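Local coordinates for protein superoxide dismutase (Chaetomium thermophilum, PDB 4BR6) that catalyses the dismutation of superoxide to hydrogen peroxide and oxygen at a bound manganese ion, and so probably protects the cell from toxic radicals, at residues 2-7 / 30-35; 19-24 / 166-171; 159-164 / 176-181. All blocks are in the same frame, centred on the assembly; numbering follows the deposited sequence.

Contact 1 of 3, residues 2-7 / 30-35; sequences ATLPDL and HHQTYV
Leu4 lays its CD1 methyl over one face of the His31 imidazole. This is a CH-pi contact: Leu4 CD1 is 3.7 Å from the centroid of the His31 ring and 28° off the ring normal. The methyl is shifted toward the rim, and Leu4 CD1 comes to 3.4 Å from His31 ND1. Leu4 CG is anti to its backbone N (chi1 178°), which carries the branch toward the helix. Pro5 meets the same imidazole at a second point, with Pro5 CD 3.6 Å from His31 CE1. The Pro5 and His31 side chains run roughly at right angles to each other.

The remaining apolar packing centres on Val35. Its CG2 methyl faces the backbone and CB of Leu4. Val35 CG1 sits 3.3 Å from Ala2 O, with the Ala2 CB more loosely beside it.

The polar link runs through water. Water 1 accepts from Gln32 NE2 at 2.8 Å and, weakly, from Leu4 N at 3.3 Å. Gln32 is bent at chi2 (69°), which turns its amide toward the N-terminal segment and brings OE1 against the CB and CD2 of Leu4. Asn36 OD1 is a second partner of Gln32 NE2. The His31 ring is held at both nitrogens, ND1 by Trp78 and NE2 by His71, so its rotation is fixed while Leu4 covers it. The His31 side chain lies about 7 Å from the manganese, close to the ligand His74.

The contact belongs to the alpha-hairpin domain. His31 and Val35 bear on helix 61-79 through Thr75 and His71. Residues 2-7 run as an irregular segment along helix 20-50 and also reach helix 61-79, where Pro5 touches Thr75.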
loop_
_atom_site.group_PDB
_atom_site.type_symbol
_atom_site.label_atom_id
_atom_site.label_comp_id
_atom_site.label_asym_id
_atom_site.label_seq_id
_atom_site.Cartn_x
_atom_site.Cartn_y
_atom_site.Cartn_z
ATOM N N ALA B 2 11.297 7.923 -24.652
ATOM C CA ALA B 2 11.437 6.482 -24.415
ATOM C C ALA B 2 10.786 5.706 -25.551
ATOM O O ALA B 2 9.765 6.131 -26.086
ATOM C CB ALA B 2 10.820 6.085 -23.084
ATOM N N THR B 3 11.368 4.557 -25.896
ATOM C CA THR B 3 10.921 3.754 -27.035
ATOM C C THR B 3 10.716 2.297 -26.626
ATOM O O THR B 3 11.383 1.799 -25.721
ATOM C CB THR B 3 11.951 3.806 -28.192
ATOM O OG1 THR B 3 13.167 3.182 -27.781
ATOM C CG2 THR B 3 12.230 5.228 -28.585
ATOM N N LEU B 4 9.787 1.618 -27.292
ATOM C CA LEU B 4 9.573 0.195 -27.075
ATOM C C LEU B 4 10.722 -0.554 -27.731
ATOM O O LEU B 4 10.937 -0.403 -28.939
ATOM C CB LEU B 4 8.264 -0.247 -27.730
ATOM C CG LEU B 4 7.909 -1.731 -27.643
ATOM C CD1 LEU B 4 7.358 -2.054 -26.281
ATOM C CD2 LEU B 4 6.918 -2.105 -28.732
ATOM N N PRO B 5 11.461 -1.370 -26.958
ATOM C CA PRO B 5 12.518 -2.157 -27.593
ATOM C C PRO B 5 11.913 -3.287 -28.427
ATOM O O PRO B 5 10.850 -3.793 -28.071
ATOM C CB PRO B 5 13.297 -2.714 -26.397
ATOM C CG PRO B 5 12.275 -2.809 -25.298
ATOM C CD PRO B 5 11.291 -1.704 -25.531
ATOM N N ASP B 6 12.555 -3.665 -29.528
ATOM C CA ASP B 6 12.145 -4.850 -30.265
ATOM C C ASP B 6 12.617 -6.083 -29.511
ATOM O O ASP B 6 13.603 -6.023 -28.787
ATOM C CB ASP B 6 12.775 -4.873 -31.659
ATOM C CG ASP B 6 12.080 -3.955 -32.641
ATOM O OD1 ASP B 6 10.894 -3.623 -32.448
ATOM O OD2 ASP B 6 12.733 -3.577 -33.628
ATOM N N LEU B 7 11.921 -7.199 -29.686
ATOM C CA LEU B 7 12.414 -8.477 -29.212
ATOM C C LEU B 7 13.578 -8.937 -30.102
ATOM O O LEU B 7 13.764 -8.428 -31.209
ATOM C CB LEU B 7 11.293 -9.506 -29.246
ATOM C CG LEU B 7 10.025 -9.158 -28.465
ATOM C CD1 LEU B 7 9.032 -10.267 -28.616
ATOM C CD2 LEU B 7 10.339 -8.915 -26.995
ATOM N N HIS B 30 0.732 -4.188 -24.325
ATOM C CA HIS B 30 0.928 -3.862 -22.914
ATOM C C HIS B 30 2.137 -2.972 -22.656
ATOM O O HIS B 30 2.010 -1.897 -22.074
ATOM C CB HIS B 30 1.026 -5.137 -22.079
ATOM C CG HIS B 30 -0.299 -5.767 -21.797
ATOM N ND1 HIS B 30 -1.168 -5.268 -20.852
ATOM C CD2 HIS B 30 -0.912 -6.842 -22.341
ATOM C CE1 HIS B 30 -2.254 -6.018 -20.819
ATOM N NE2 HIS B 30 -2.123 -6.977 -21.712
ATOM N N HIS B 31 3.310 -3.416 -23.086
ATOM C CA HIS B 31 4.532 -2.643 -22.885
ATOM C C HIS B 31 4.482 -1.297 -23.628
ATOM O O HIS B 31 4.976 -0.289 -23.131
ATOM C CB HIS B 31 5.733 -3.461 -23.355
ATOM C CG HIS B 31 7.062 -2.895 -22.951
ATOM N ND1 HIS B 31 8.235 -3.503 -23.301
ATOM C CD2 HIS B 31 7.396 -1.794 -22.240
ATOM C CE1 HIS B 31 9.256 -2.802 -22.826
ATOM N NE2 HIS B 31 8.771 -1.763 -22.185
ATOM N N GLN B 32 3.895 -1.290 -24.820
ATOM C CA GLN B 32 3.780 -0.063 -25.596
ATOM C C GLN B 32 2.984 0.979 -24.814
ATOM O O GLN B 32 3.313 2.165 -24.829
ATOM C CB GLN B 32 3.089 -0.341 -26.932
ATOM C CG GLN B 32 2.983 0.858 -27.878
ATOM C CD GLN B 32 4.325 1.299 -28.439
ATOM O OE1 GLN B 32 4.938 0.591 -29.244
ATOM N NE2 GLN B 32 4.783 2.481 -28.029
ATOM N N THR B 33 1.926 0.527 -24.144
ATOM C CA THR B 33 1.079 1.397 -23.332
ATOM C C THR B 33 1.887 2.060 -22.215
ATOM O O THR B 33 1.702 3.243 -21.917
ATOM C CB THR B 33 -0.085 0.585 -22.727
ATOM O OG1 THR B 33 -0.783 -0.078 -23.784
ATOM C CG2 THR B 33 -1.056 1.465 -21.953
ATOM N N TYR B 34 2.795 1.293 -21.617
ATOM C CA TYR B 34 3.672 1.796 -20.558
ATOM C C TYR B 34 4.680 2.814 -21.085
ATOM O O TYR B 34 4.956 3.812 -20.421
ATOM C CB TYR B 34 4.422 0.637 -19.880
ATOM C CG TYR B 34 3.540 -0.289 -19.061
ATOM C CD1 TYR B 34 2.580 0.203 -18.193
ATOM C CD2 TYR B 34 3.668 -1.660 -19.174
ATOM C CE1 TYR B 34 1.777 -0.659 -17.463
ATOM C CE2 TYR B 34 2.880 -2.508 -18.451
ATOM C CZ TYR B 34 1.943 -2.017 -17.603
ATOM O OH TYR B 34 1.183 -2.920 -16.907
ATOM N N VAL B 35 5.237 2.562 -22.269
ATOM C CA VAL B 35 6.123 3.530 -22.912
ATOM C C VAL B 35 5.409 4.873 -23.117
ATOM O O VAL B 35 5.934 5.929 -22.749
ATOM C CB VAL B 35 6.652 3.005 -24.279
ATOM C CG1 VAL B 35 7.355 4.118 -25.077
ATOM C CG2 VAL B 35 7.602 1.835 -24.057
HETATM O O HOH W 1 7.356 3.171 -28.995
#

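Contact 2 of 3, residues 19-24 / 166-171; sequences SARIME and YYLQYE
Ile22 pushes its CD1 methyl against helix 167-170, with Ile22 CD1 3.6 Å from Gln169 CB. Its CG1 packs on Leu168, and Ile22 CG1 is 3.8 Å from Leu168 CB as the two side chains lie antiparallel alongside each other. Leu168 CD1 also reaches the aliphatic part of a neighbour, 3.9 Å from Arg21 CG. One polar bond joins the segments: Ser19 N donates to Gln169 OE1 at 2.8 Å. The bond is weak, because the angle at the hydrogen is only 122°.

A second shell sets these groups in place. Ser19 is the N-cap of helix 20-50, and its OG accepts from Ile22 N at 3.3 Å. The hydroxyl stands between the backbone N and the carbonyl carbon (chi1 71°), where it can reach that amide. An alanine here would probably leave Ile22 N without its capping partner and so disturb the first turn that presents Ile22 to Leu168. Gln169 stretches out toward Ser19, and its NE2 binds Pro16 O. The amide thus has a partner at each end, the one at OE1 weak. Arg21 forms a salt bridge with Glu24, Arg21 NH1 to Glu24 OE1 at 2.7 Å. Glu24 OE1 is met from above its carboxylate plane (43° out of it). The other guanidinium nitrogens of Arg21 pair with Glu171 of the second subunit, and Glu171 of this chain pairs with Arg21 there.

The contact joins the first helix of the alpha-hairpin domain to the C-terminal domain. Its centre is apolar and its polar groups lie around Ile22 and Leu168. Across these two segments the hold is therefore mainly apolar packing with one weak hydrogen bond, while Arg21 and Glu171 also carry charge pairs to the second subunit.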
loop_
_atom_site.group_PDB
_atom_site.type_symbol
_atom_site.label_atom_id
_atom_site.label_comp_id
_atom_site.label_asym_id
_atom_site.label_seq_id
_atom_site.Cartn_x
_atom_site.Cartn_y
_atom_site.Cartn_z
ATOM N N SER B 19 2.706 -18.716 -25.367
ATOM C CA SER B 19 2.100 -18.645 -26.689
ATOM C C SER B 19 2.468 -17.354 -27.432
ATOM O O SER B 19 2.795 -16.334 -26.823
ATOM C CB SER B 19 0.580 -18.764 -26.575
ATOM O OG SER B 19 0.036 -17.593 -26.010
ATOM N N ALA B 20 2.413 -17.415 -28.757
ATOM C CA ALA B 20 2.744 -16.281 -29.604
ATOM C C ALA B 20 1.751 -15.148 -29.405
ATOM O O ALA B 20 2.109 -13.969 -29.508
ATOM C CB ALA B 20 2.750 -16.708 -31.054
ATOM N N ARG B 21 0.496 -15.489 -29.135
ATOM C CA ARG B 21 -0.500 -14.449 -28.922
ATOM C C ARG B 21 -0.187 -13.666 -27.643
ATOM O O ARG B 21 -0.267 -12.438 -27.633
ATOM C CB ARG B 21 -1.928 -15.012 -28.895
ATOM C CG ARG B 21 -3.014 -13.941 -28.743
ATOM C CD ARG B 21 -2.887 -12.824 -29.782
ATOM N NE ARG B 21 -4.100 -12.002 -29.908
ATOM C CZ ARG B 21 -4.198 -10.923 -30.686
ATOM N NH1 ARG B 21 -3.165 -10.506 -31.399
ATOM N NH2 ARG B 21 -5.334 -10.244 -30.746
ATOM N N ILE B 22 0.179 -14.372 -26.574
ATOM C CA ILE B 22 0.535 -13.719 -25.326
ATOM C C ILE B 22 1.708 -12.781 -25.557
ATOM O O ILE B 22 1.629 -11.598 -25.241
ATOM C CB ILE B 22 0.876 -14.734 -24.223
ATOM C CG1 ILE B 22 -0.401 -15.437 -23.752
ATOM C CG2 ILE B 22 1.579 -14.045 -23.040
ATOM C CD1 ILE B 22 -0.188 -16.573 -22.775
ATOM N N MET B 23 2.786 -13.313 -26.125
ATOM C CA MET B 23 3.987 -12.533 -26.380
ATOM C C MET B 23 3.651 -11.303 -27.226
ATOM O O MET B 23 4.065 -10.191 -26.909
ATOM C CB MET B 23 5.047 -13.376 -27.088
ATOM C CG MET B 23 5.697 -14.463 -26.230
ATOM S SD MET B 23 6.565 -13.877 -24.749
ATOM C CE MET B 23 7.715 -12.687 -25.437
ATOM N N GLU B 24 2.886 -11.510 -28.293
ATOM C CA GLU B 24 2.491 -10.422 -29.188
ATOM C C GLU B 24 1.779 -9.289 -28.450
ATOM O O GLU B 24 2.162 -8.118 -28.563
ATOM C CB GLU B 24 1.591 -10.942 -30.318
ATOM C CG GLU B 24 0.953 -9.822 -31.156
ATOM C CD GLU B 24 0.318 -10.323 -32.436
ATOM O OE1 GLU B 24 -0.695 -11.048 -32.345
ATOM O OE2 GLU B 24 0.833 -9.989 -33.526
ATOM N N TYR B 166 -0.019 -14.892 -18.650
ATOM C CA TYR B 166 -0.299 -16.332 -18.777
ATOM C C TYR B 166 -1.740 -16.756 -19.021
ATOM O O TYR B 166 -1.977 -17.891 -19.410
ATOM C CB TYR B 166 0.192 -17.083 -17.540
ATOM C CG TYR B 166 -0.418 -16.646 -16.206
ATOM C CD1 TYR B 166 -1.623 -17.174 -15.747
ATOM C CD2 TYR B 166 0.233 -15.729 -15.393
ATOM C CE1 TYR B 166 -2.164 -16.775 -14.524
ATOM C CE2 TYR B 166 -0.297 -15.337 -14.173
ATOM C CZ TYR B 166 -1.490 -15.858 -13.741
ATOM O OH TYR B 166 -1.998 -15.456 -12.521
ATOM N N TYR B 167 -2.705 -15.877 -18.804
ATOM C CA TYR B 167 -4.093 -16.350 -18.721
ATOM C C TYR B 167 -4.644 -16.936 -20.025
ATOM O O TYR B 167 -5.395 -17.907 -19.989
ATOM C CB TYR B 167 -5.041 -15.265 -18.211
ATOM C CG TYR B 167 -6.184 -15.810 -17.371
ATOM C CD1 TYR B 167 -7.346 -16.294 -17.967
ATOM C CD2 TYR B 167 -6.096 -15.857 -15.986
ATOM C CE1 TYR B 167 -8.385 -16.794 -17.204
ATOM C CE2 TYR B 167 -7.135 -16.361 -15.221
ATOM C CZ TYR B 167 -8.267 -16.818 -15.838
ATOM O OH TYR B 167 -9.301 -17.304 -15.094
ATOM N N LEU B 168 -4.273 -16.362 -21.167
ATOM C CA LEU B 168 -4.749 -16.860 -22.456
ATOM C C LEU B 168 -4.397 -18.330 -22.661
ATOM O O LEU B 168 -5.184 -19.090 -23.222
ATOM C CB LEU B 168 -4.160 -16.042 -23.606
ATOM C CG LEU B 168 -4.753 -14.656 -23.847
ATOM C CD1 LEU B 168 -3.984 -13.973 -24.976
ATOM C CD2 LEU B 168 -6.248 -14.717 -24.139
ATOM N N GLN B 169 -3.219 -18.724 -22.186
ATOM C CA GLN B 169 -2.711 -20.083 -22.393
ATOM C C GLN B 169 -3.026 -20.996 -21.216
ATOM O O GLN B 169 -3.527 -22.107 -21.401
ATOM C CB GLN B 169 -1.196 -20.072 -22.619
ATOM C CG GLN B 169 -0.593 -21.475 -22.792
ATOM C CD GLN B 169 0.834 -21.454 -23.294
ATOM O OE1 GLN B 169 1.396 -20.398 -23.565
ATOM N NE2 GLN B 169 1.426 -22.626 -23.425
ATOM N N TYR B 170 -2.728 -20.536 -20.009
ATOM C CA TYR B 170 -2.904 -21.363 -18.810
ATOM C C TYR B 170 -4.144 -21.080 -17.950
ATOM O O TYR B 170 -4.391 -21.807 -16.992
ATOM C CB TYR B 170 -1.672 -21.223 -17.915
ATOM C CG TYR B 170 -0.382 -21.672 -18.552
ATOM C CD1 TYR B 170 0.044 -22.993 -18.471
ATOM C CD2 TYR B 170 0.419 -20.773 -19.222
ATOM C CE1 TYR B 170 1.241 -23.396 -19.055
ATOM C CE2 TYR B 170 1.605 -21.165 -19.805
ATOM C CZ TYR B 170 2.016 -22.473 -19.717
ATOM O OH TYR B 170 3.213 -22.846 -20.306
ATOM N N GLU B 171 -4.907 -20.035 -18.270
ATOM C CA GLU B 171 -6.065 -19.670 -17.471
ATOM C C GLU B 171 -5.653 -19.509 -15.999
ATOM O O GLU B 171 -4.624 -18.909 -15.708
ATOM C CB GLU B 171 -7.177 -20.707 -17.655
ATOM C CG GLU B 171 -7.729 -20.731 -19.078
ATOM C CD GLU B 171 -8.622 -21.925 -19.372
ATOM O OE1 GLU B 171 -8.500 -22.976 -18.705
ATOM O OE2 GLU B 171 -9.456 -21.810 -20.289
#

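Contact 3 of 3, residues 159-164 / 176-181; sequences IDAWEH and EYFEAI. With MN3 (manganese (III) ion), chain I.
Tyr177 donates its phenol hydroxyl to the backbone carbonyl of Asp160, the residue whose side chain binds the manganese. Tyr177 OH lies 2.9 Å from Asp160 O, in the carbonyl plane, with a C=O...donor angle of 146°. The oxygen also lies at the edge of the tyrosine ring, near its plane. Tyr177 CG is anti to its backbone N (chi1 162°), which sends the ring from the helix toward the end of the strand.

Apolar side chains pack around this bond. Ile159 CD1 touches Ile181 CG2 at 4.0 Å, and Ala161 CB meets Phe178 CE1 at 4.3 Å.

The carboxylate of Asp160 divides its work. Asp160 OD2 binds the manganese at 2.2 Å. Asp160 OD1 accepts from Trp162 N at 3.1 Å, closing an Asx turn that helps fix the carboxylate's rotation. His164 NE2 binds the metal at 2.3 Å, and water 2 is a further ligand, lying over one face of the Trp162 ring.

His26 and His74 complete the five ligands. The Asp-Ala-Trp-Glu-His run fits the Asp-X-Trp-Glu-His signature of iron/manganese superoxide dismutases, here backed by helix 174-180.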
loop_
_atom_site.group_PDB
_atom_site.type_symbol
_atom_site.label_atom_id
_atom_site.label_comp_id
_atom_site.label_asym_id
_atom_site.label_seq_id
_atom_site.Cartn_x
_atom_site.Cartn_y
_atom_site.Cartn_z
ATOM N N ILE B 159 10.376 -12.609 -13.356
ATOM C CA ILE B 159 9.227 -13.314 -13.899
ATOM C C ILE B 159 7.952 -12.531 -13.578
ATOM O O ILE B 159 7.645 -12.254 -12.416
ATOM C CB ILE B 159 9.108 -14.731 -13.314
ATOM C CG1 ILE B 159 10.371 -15.530 -13.661
ATOM C CG2 ILE B 159 7.858 -15.421 -13.848
ATOM C CD1 ILE B 159 10.475 -16.929 -13.039
ATOM N N ASP B 160 7.225 -12.172 -14.628
ATOM C CA ASP B 160 6.003 -11.385 -14.542
ATOM C C ASP B 160 4.851 -12.260 -14.067
ATOM O O ASP B 160 4.628 -13.332 -14.626
ATOM C CB ASP B 160 5.702 -10.890 -15.939
ATOM C CG ASP B 160 4.552 -9.938 -15.998
ATOM O OD1 ASP B 160 3.957 -9.560 -14.966
ATOM O OD2 ASP B 160 4.263 -9.558 -17.126
ATOM N N ALA B 161 4.114 -11.801 -13.054
ATOM C CA ALA B 161 3.042 -12.608 -12.464
ATOM C C ALA B 161 1.670 -11.989 -12.642
ATOM O O ALA B 161 0.704 -12.496 -12.093
ATOM C CB ALA B 161 3.309 -12.884 -10.971
ATOM N N TRP B 162 1.582 -10.894 -13.397
ATOM C CA TRP B 162 0.290 -10.358 -13.803
ATOM C C TRP B 162 -0.415 -11.438 -14.611
ATOM O O TRP B 162 0.233 -12.223 -15.285
ATOM C CB TRP B 162 0.440 -9.118 -14.691
ATOM C CG TRP B 162 0.880 -7.859 -13.995
ATOM C CD1 TRP B 162 2.008 -7.675 -13.252
ATOM C CD2 TRP B 162 0.204 -6.595 -14.013
ATOM N NE1 TRP B 162 2.063 -6.387 -12.790
ATOM C CE2 TRP B 162 0.972 -5.703 -13.250
ATOM C CE3 TRP B 162 -0.983 -6.145 -14.595
ATOM C CZ2 TRP B 162 0.588 -4.374 -13.044
ATOM C CZ3 TRP B 162 -1.358 -4.822 -14.386
ATOM C CH2 TRP B 162 -0.575 -3.957 -13.628
ATOM N N GLU B 163 -1.742 -11.473 -14.554
ATOM C CA GLU B 163 -2.491 -12.510 -15.236
ATOM C C GLU B 163 -2.349 -12.429 -16.756
ATOM O O GLU B 163 -2.456 -13.435 -17.450
ATOM C CB GLU B 163 -3.954 -12.451 -14.801
ATOM C CG GLU B 163 -4.120 -12.891 -13.335
ATOM C CD GLU B 163 -5.518 -12.674 -12.764
ATOM O OE1 GLU B 163 -6.191 -11.680 -13.123
ATOM O OE2 GLU B 163 -5.950 -13.504 -11.948
ATOM N N HIS B 164 -2.070 -11.243 -17.290
ATOM C CA HIS B 164 -1.924 -11.130 -18.743
ATOM C C HIS B 164 -0.654 -11.831 -19.221
ATOM O O HIS B 164 -0.469 -12.035 -20.414
ATOM C CB HIS B 164 -1.933 -9.673 -19.216
ATOM C CG HIS B 164 -0.796 -8.858 -18.697
ATOM N ND1 HIS B 164 -0.983 -7.704 -17.968
ATOM C CD2 HIS B 164 0.541 -9.019 -18.812
ATOM C CE1 HIS B 164 0.191 -7.189 -17.654
ATOM N NE2 HIS B 164 1.130 -7.968 -18.155
ATOM N N GLU B 176 1.304 -23.851 -13.553
ATOM C CA GLU B 176 1.805 -24.430 -14.789
ATOM C C GLU B 176 2.638 -23.415 -15.564
ATOM O O GLU B 176 3.670 -23.755 -16.161
ATOM C CB GLU B 176 0.645 -24.917 -15.654
ATOM C CG GLU B 176 0.006 -26.189 -15.158
ATOM C CD GLU B 176 -1.198 -26.606 -15.983
ATOM O OE1 GLU B 176 -1.381 -26.059 -17.083
ATOM O OE2 GLU B 176 -1.968 -27.475 -15.534
ATOM N N TYR B 177 2.192 -22.164 -15.554
ATOM C CA TYR B 177 2.974 -21.087 -16.156
ATOM C C TYR B 177 4.307 -20.929 -15.437
ATOM O O TYR B 177 5.358 -20.911 -16.081
ATOM C CB TYR B 177 2.202 -19.772 -16.135
ATOM C CG TYR B 177 3.044 -18.521 -16.333
ATOM C CD1 TYR B 177 3.685 -18.260 -17.544
ATOM C CD2 TYR B 177 3.189 -17.593 -15.314
ATOM C CE1 TYR B 177 4.435 -17.118 -17.719
ATOM C CE2 TYR B 177 3.943 -16.445 -15.495
ATOM C CZ TYR B 177 4.557 -16.215 -16.700
ATOM O OH TYR B 177 5.311 -15.080 -16.902
ATOM N N PHE B 178 4.262 -20.816 -14.105
ATOM C CA PHE B 178 5.473 -20.601 -13.316
ATOM C C PHE B 178 6.501 -21.725 -13.521
ATOM O O PHE B 178 7.699 -21.471 -13.500
ATOM C CB PHE B 178 5.156 -20.484 -11.815
ATOM C CG PHE B 178 4.247 -19.329 -11.452
ATOM C CD1 PHE B 178 4.310 -18.137 -12.124
ATOM C CD2 PHE B 178 3.321 -19.458 -10.435
ATOM C CE1 PHE B 178 3.481 -17.099 -11.788
ATOM C CE2 PHE B 178 2.497 -18.420 -10.104
ATOM C CZ PHE B 178 2.581 -17.243 -10.779
ATOM N N GLU B 179 6.029 -22.959 -13.697
ATOM C CA GLU B 179 6.908 -24.107 -13.926
ATOM C C GLU B 179 7.464 -24.109 -15.351
ATOM O O GLU B 179 8.654 -24.342 -15.559
ATOM C CB GLU B 179 6.162 -25.414 -13.676
ATOM C CG GLU B 179 6.974 -26.667 -13.958
ATOM C CD GLU B 179 8.098 -26.890 -12.959
ATOM O OE1 GLU B 179 8.162 -26.152 -11.954
ATOM O OE2 GLU B 179 8.916 -27.812 -13.173
ATOM N N ALA B 180 6.592 -23.852 -16.323
ATOM C CA ALA B 180 6.968 -23.863 -17.729
ATOM C C ALA B 180 8.019 -22.797 -18.102
ATOM O O ALA B 180 8.901 -23.060 -18.920
ATOM C CB ALA B 180 5.721 -23.709 -18.612
ATOM N N ILE B 181 7.946 -21.608 -17.508
ATOM C CA ILE B 181 8.759 -20.484 -17.996
ATOM C C ILE B 181 10.265 -20.708 -17.838
ATOM O O ILE B 181 11.064 -20.117 -18.553
ATOM C CB ILE B 181 8.362 -19.144 -17.315
ATOM C CG1 ILE B 181 9.014 -17.953 -18.034
ATOM C CG2 ILE B 181 8.735 -19.176 -15.838
ATOM C CD1 ILE B 181 8.438 -16.597 -17.630
HETATM MN MN MN3 I . 3.432 -7.682 -17.892
HETATM O O HOH W 2 2.467 -6.169 -16.122
#

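In the fold
Along the chain, contact 1 closes within the alpha-hairpin domain before contact 3 opens within the C-terminal domain. Contact 2 bridges the two domains, and its segments alternate with those of both others. Contacts 1 and 2 share helix 20-50 and have centres 18 Å apart. Contacts 2 and 3 are closer, with centres 10 Å apart, and Tyr166 and Tyr170 pack on helix 174-180. The centres of contacts 1 and 3 are 20 Å apart, yet the two meet where His30 stacks on His164. The manganese draws two histidines from the hairpin helices. Contact 3 thus supplies two ligands of a site at the domain junction, and contacts 1 and 2 lie near it.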